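Local coordinates for protein shikimate dehydrogenase (NADP(+)) (Peptoclostridium difficile, PDB 5DZS) that probably catalyses the reversible NADPH-linked reduction of 3-dehydroshikimate to shikimate on the pathway to chorismate and the aromatic amino acids, at residues L170-A181 with I199-I210. Numbering follows the deposited sequence.
Sequences LKHIKGDIILNA and IIQNFDILIDLI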
loop_
_atom_site.group_PDB
_atom_site.type_symbol
_atom_site.label_atom_id
_atom_site.label_comp_id
_atom_site.label_asym_id
_atom_site.label_seq_id
_atom_site.Cartn_x
_atom_site.Cartn_y
_atom_site.Cartn_z
ATOM N N LEU B 170 28.312 -27.600 3.815
ATOM C CA LEU B 170 28.326 -26.735 2.644
ATOM C C LEU B 170 29.531 -26.978 1.746
ATOM O O LEU B 170 29.472 -26.713 0.548
ATOM C CB LEU B 170 28.306 -25.268 3.085
ATOM C CG LEU B 170 28.347 -24.218 1.975
ATOM C CD1 LEU B 170 27.189 -24.377 0.998
ATOM C CD2 LEU B 170 28.323 -22.830 2.592
ATOM N N LYS B 171 30.614 -27.497 2.329
ATOM C CA LYS B 171 31.836 -27.768 1.583
ATOM C C LYS B 171 31.605 -28.735 0.424
ATOM O O LYS B 171 32.323 -28.682 -0.575
ATOM C CB LYS B 171 32.915 -28.355 2.500
ATOM C CG LYS B 171 33.405 -27.444 3.613
ATOM C CD LYS B 171 34.519 -28.126 4.406
ATOM C CE LYS B 171 34.998 -27.248 5.551
ATOM N NZ LYS B 171 36.033 -27.914 6.386
ATOM N N HIS B 172 30.599 -29.601 0.555
ATOM C CA HIS B 172 30.299 -30.607 -0.473
ATOM C C HIS B 172 29.068 -30.293 -1.328
ATOM O O HIS B 172 28.590 -31.159 -2.056
ATOM C CB HIS B 172 30.113 -31.980 0.186
ATOM C CG HIS B 172 31.148 -32.293 1.217
ATOM N ND1 HIS B 172 32.437 -32.657 0.893
ATOM C CD2 HIS B 172 31.085 -32.292 2.570
ATOM C CE1 HIS B 172 33.126 -32.861 2.002
ATOM N NE2 HIS B 172 32.327 -32.648 3.033
ATOM N N ILE B 173 28.543 -29.072 -1.240
ATOM C CA ILE B 173 27.378 -28.702 -2.051
ATOM C C ILE B 173 27.797 -27.892 -3.270
ATOM O O ILE B 173 28.570 -26.931 -3.168
ATOM C CB ILE B 173 26.313 -27.902 -1.251
ATOM C CG1 ILE B 173 25.446 -28.833 -0.402
ATOM C CG2 ILE B 173 25.332 -27.216 -2.196
ATOM C CD1 ILE B 173 26.202 -29.647 0.613
ATOM N N LYS B 174 27.254 -28.278 -4.418
ATOM C CA LYS B 174 27.495 -27.580 -5.670
ATOM C C LYS B 174 26.134 -27.061 -6.149
ATOM O O LYS B 174 25.146 -27.795 -6.134
ATOM C CB LYS B 174 28.120 -28.520 -6.701
ATOM C CG LYS B 174 29.332 -29.284 -6.170
ATOM C CD LYS B 174 29.925 -30.274 -7.168
ATOM C CE LYS B 174 30.825 -29.622 -8.211
ATOM N NZ LYS B 174 30.127 -28.700 -9.148
ATOM N N GLY B 175 26.074 -25.798 -6.552
ATOM C CA GLY B 175 24.815 -25.229 -7.021
ATOM C C GLY B 175 24.979 -24.050 -7.955
ATOM O O GLY B 175 26.087 -23.707 -8.361
ATOM N N ASP B 176 23.854 -23.433 -8.293
ATOM C CA ASP B 176 23.830 -22.278 -9.185
ATOM C C ASP B 176 24.091 -20.965 -8.461
ATOM O O ASP B 176 24.956 -20.188 -8.857
ATOM C CB ASP B 176 22.457 -22.180 -9.858
ATOM C CG ASP B 176 22.170 -23.359 -10.757
ATOM O OD1 ASP B 176 22.784 -23.423 -11.840
ATOM O OD2 ASP B 176 21.319 -24.203 -10.399
ATOM N N ILE B 177 23.329 -20.727 -7.396
ATOM C CA ILE B 177 23.365 -19.463 -6.673
ATOM C C ILE B 177 23.735 -19.578 -5.202
ATOM O O ILE B 177 23.259 -20.473 -4.499
ATOM C CB ILE B 177 21.960 -18.811 -6.711
ATOM C CG1 ILE B 177 21.565 -18.470 -8.151
ATOM C CG2 ILE B 177 21.902 -17.570 -5.829
ATOM C CD1 ILE B 177 20.083 -18.203 -8.326
ATOM N N ILE B 178 24.607 -18.684 -4.754
ATOM C CA ILE B 178 24.916 -18.568 -3.334
ATOM C C ILE B 178 24.633 -17.112 -2.954
ATOM O O ILE B 178 25.179 -16.163 -3.546
ATOM C CB ILE B 178 26.333 -19.058 -2.960
ATOM C CG1 ILE B 178 26.507 -19.063 -1.432
ATOM C CG2 ILE B 178 27.418 -18.246 -3.656
ATOM C CD1 ILE B 178 27.759 -19.788 -0.970
ATOM N N LEU B 179 23.772 -16.955 -1.959
ATOM C CA LEU B 179 23.322 -15.642 -1.513
ATOM C C LEU B 179 23.747 -15.392 -0.065
ATOM O O LEU B 179 23.467 -16.210 0.840
ATOM C CB LEU B 179 21.816 -15.548 -1.695
ATOM C CG LEU B 179 21.144 -14.203 -1.337
ATOM C CD1 LEU B 179 19.905 -13.961 -2.177
ATOM C CD2 LEU B 179 20.818 -14.107 0.144
ATOM N N ASN B 180 24.451 -14.285 0.142
ATOM C CA ASN B 180 24.888 -13.907 1.476
ATOM C C ASN B 180 23.863 -13.050 2.213
ATOM O O ASN B 180 23.662 -11.877 1.867
ATOM C CB ASN B 180 26.191 -13.116 1.428
ATOM C CG ASN B 180 26.634 -12.675 2.809
ATOM O OD1 ASN B 180 26.530 -13.435 3.771
ATOM N ND2 ASN B 180 27.108 -11.440 2.919
ATOM N N ALA B 181 23.235 -13.632 3.228
ATOM C CA ALA B 181 22.282 -12.919 4.081
ATOM C C ALA B 181 22.866 -12.707 5.489
ATOM O O ALA B 181 22.119 -12.420 6.421
ATOM C CB ALA B 181 20.969 -13.680 4.171
ATOM N N ILE B 199 34.442 -22.925 -1.395
ATOM C CA ILE B 199 32.980 -23.036 -1.451
ATOM C C ILE B 199 32.465 -22.148 -2.583
ATOM O O ILE B 199 31.605 -22.561 -3.363
ATOM C CB ILE B 199 32.318 -22.647 -0.108
ATOM C CG1 ILE B 199 32.596 -23.728 0.947
ATOM C CG2 ILE B 199 30.802 -22.447 -0.275
ATOM C CD1 ILE B 199 32.156 -23.350 2.351
ATOM N N ILE B 200 33.011 -20.938 -2.688
ATOM C CA ILE B 200 32.603 -20.010 -3.747
ATOM C C ILE B 200 32.841 -20.618 -5.124
ATOM O O ILE B 200 32.075 -20.405 -6.058
ATOM C CB ILE B 200 33.333 -18.656 -3.636
ATOM C CG1 ILE B 200 32.871 -17.939 -2.361
ATOM C CG2 ILE B 200 33.028 -17.792 -4.855
ATOM C CD1 ILE B 200 33.570 -16.628 -2.071
ATOM N N GLN B 201 33.897 -21.404 -5.237
ATOM C CA GLN B 201 34.210 -22.036 -6.504
ATOM C C GLN B 201 33.095 -22.982 -6.985
ATOM O O GLN B 201 32.962 -23.205 -8.183
ATOM C CB GLN B 201 35.532 -22.782 -6.380
ATOM C CG GLN B 201 36.101 -23.271 -7.693
ATOM C CD GLN B 201 37.499 -23.808 -7.522
ATOM O OE1 GLN B 201 38.062 -23.754 -6.426
ATOM N NE2 GLN B 201 38.077 -24.324 -8.602
ATOM N N ASN B 202 32.272 -23.494 -6.062
ATOM C CA ASN B 202 31.202 -24.439 -6.423
ATOM C C ASN B 202 29.875 -23.815 -6.871
ATOM O O ASN B 202 28.883 -24.531 -7.032
ATOM C CB ASN B 202 30.937 -25.416 -5.261
ATOM C CG ASN B 202 32.123 -26.309 -4.953
ATOM O OD1 ASN B 202 32.967 -26.572 -5.816
ATOM N ND2 ASN B 202 32.179 -26.807 -3.721
ATOM N N PHE B 203 29.858 -22.500 -7.076
ATOM C CA PHE B 203 28.640 -21.800 -7.499
ATOM C C PHE B 203 28.922 -20.930 -8.712
ATOM O O PHE B 203 30.070 -20.569 -8.959
ATOM C CB PHE B 203 28.041 -21.000 -6.323
ATOM C CG PHE B 203 27.544 -21.888 -5.224
ATOM C CD1 PHE B 203 28.422 -22.387 -4.273
ATOM C CD2 PHE B 203 26.220 -22.302 -5.190
ATOM C CE1 PHE B 203 27.981 -23.258 -3.289
ATOM C CE2 PHE B 203 25.771 -23.163 -4.205
ATOM C CZ PHE B 203 26.653 -23.644 -3.254
ATOM N N ASP B 204 27.873 -20.639 -9.479
ATOM C CA ASP B 204 27.971 -19.817 -10.692
ATOM C C ASP B 204 27.631 -18.345 -10.468
ATOM O O ASP B 204 28.180 -17.470 -11.144
ATOM C CB ASP B 204 27.013 -20.346 -11.766
ATOM C CG ASP B 204 27.400 -21.712 -12.286
ATOM O OD1 ASP B 204 28.603 -22.058 -12.277
ATOM O OD2 ASP B 204 26.490 -22.438 -12.735
ATOM N N ILE B 205 26.725 -18.080 -9.526
ATOM C CA ILE B 205 26.239 -16.719 -9.269
ATOM C C ILE B 205 26.324 -16.395 -7.783
ATOM O O ILE B 205 25.909 -17.204 -6.950
ATOM C CB ILE B 205 24.765 -16.589 -9.708
ATOM C CG1 ILE B 205 24.614 -16.997 -11.187
ATOM C CG2 ILE B 205 24.246 -15.177 -9.461
ATOM C CD1 ILE B 205 23.177 -17.122 -11.649
ATOM N N LEU B 206 26.917 -15.249 -7.459
ATOM C CA LEU B 206 26.993 -14.785 -6.084
ATOM C C LEU B 206 26.121 -13.560 -5.908
ATOM O O LEU B 206 26.226 -12.606 -6.675
ATOM C CB LEU B 206 28.411 -14.395 -5.666
ATOM C CG LEU B 206 29.419 -15.487 -5.338
ATOM C CD1 LEU B 206 29.826 -16.222 -6.601
ATOM C CD2 LEU B 206 30.628 -14.856 -4.661
ATOM N N ILE B 207 25.268 -13.580 -4.892
ATOM C CA ILE B 207 24.444 -12.424 -4.576
ATOM C C ILE B 207 24.772 -12.001 -3.156
ATOM O O ILE B 207 24.674 -12.796 -2.226
ATOM C CB ILE B 207 22.940 -12.732 -4.703
ATOM C CG1 ILE B 207 22.629 -13.150 -6.148
ATOM C CG2 ILE B 207 22.110 -11.520 -4.284
ATOM C CD1 ILE B 207 21.220 -13.651 -6.355
ATOM N N ASP B 208 25.183 -10.751 -2.988
ATOM C CA ASP B 208 25.494 -10.254 -1.650
ATOM C C ASP B 208 24.510 -9.148 -1.300
ATOM O O ASP B 208 24.430 -8.163 -2.007
ATOM C CB ASP B 208 26.941 -9.739 -1.599
ATOM C CG ASP B 208 27.463 -9.579 -0.171
ATOM O OD1 ASP B 208 26.662 -9.693 0.791
ATOM O OD2 ASP B 208 28.684 -9.367 -0.016
ATOM N N LEU B 209 23.761 -9.312 -0.217
ATOM C CA LEU B 209 22.797 -8.279 0.172
ATOM C C LEU B 209 23.487 -7.070 0.785
ATOM O O LEU B 209 22.882 -5.997 0.910
ATOM C CB LEU B 209 21.726 -8.838 1.105
ATOM C CG LEU B 209 20.904 -10.004 0.544
ATOM C CD1 LEU B 209 19.751 -10.367 1.471
ATOM C CD2 LEU B 209 20.399 -9.716 -0.866
ATOM N N ILE B 210 24.749 -7.232 1.155
ATOM C CA ILE B 210 25.524 -6.142 1.719
ATOM C C ILE B 210 25.958 -5.190 0.625
ATOM O O ILE B 210 26.179 -5.583 -0.524
ATOM C CB ILE B 210 26.809 -6.662 2.408
ATOM C CG1 ILE B 210 26.466 -7.615 3.564
ATOM C CG2 ILE B 210 27.674 -5.509 2.892
ATOM C CD1 ILE B 210 25.604 -7.009 4.657
HETATM O O HOH W 1 30.492 -25.722 -1.531
HETATM O O HOH W 2 23.795 -21.149 -13.217
#
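D208 OD1 is gripped by two donors that arrive from opposite faces of its carboxylate plane. N180 ND2 crosses from the neighbouring strand, 2.8 Å from D208 OD1 and with the acceptor close to its own amide plane; the backbone N of I210 closes an Asx turn onto the same oxygen at 3.1 Å. The second oxygen, OD2, bonds T216 OG1, and N180 OD1 bonds T182 OG1, which together should fix the rotation of both planar groups. This pair is the last in register of strands 177-180 and 205-208, which run parallel, the axes of these short segments 4.7 Å apart and 15° from alignment. I178 N gives to I205 O, I207 N to I178 O and N180 N to I207 O, each with an N-H...O angle above 160°. The two strands are neighbours in a six-stranded parallel sheet with order 3-2-1-4-5-6, the Rossmann-type arrangement of the NADP-binding domain; the connection between them, mostly loop, includes the short helix 197-200, which completes a beta-alpha-beta unit. L209, just past the second strand, is a predicted NADP(+)-binding residue, and its CD1 lies 4.1 Å from L179 CD2. At the other end D176 O takes two backbone donors, I205 N nearly along the carbonyl axis and D204 N from above the carbonyl plane. One water bridges D176 OD1 and D204 OD2, carboxylate oxygens 3.9 Å apart, while D176 OD2 bonds V120 N. The ring of F203 is sandwiched: I178 CB makes a CH-pi contact 4.0 Å from its centroid, and G175 N lies over the opposite face, 3.5 Å from F203 CE2, while donating to N202 O. With CG1 of I178 anti to the backbone N (chi1 -173°), its CD1 reaches I199 CG2, which also packs against L170 CG.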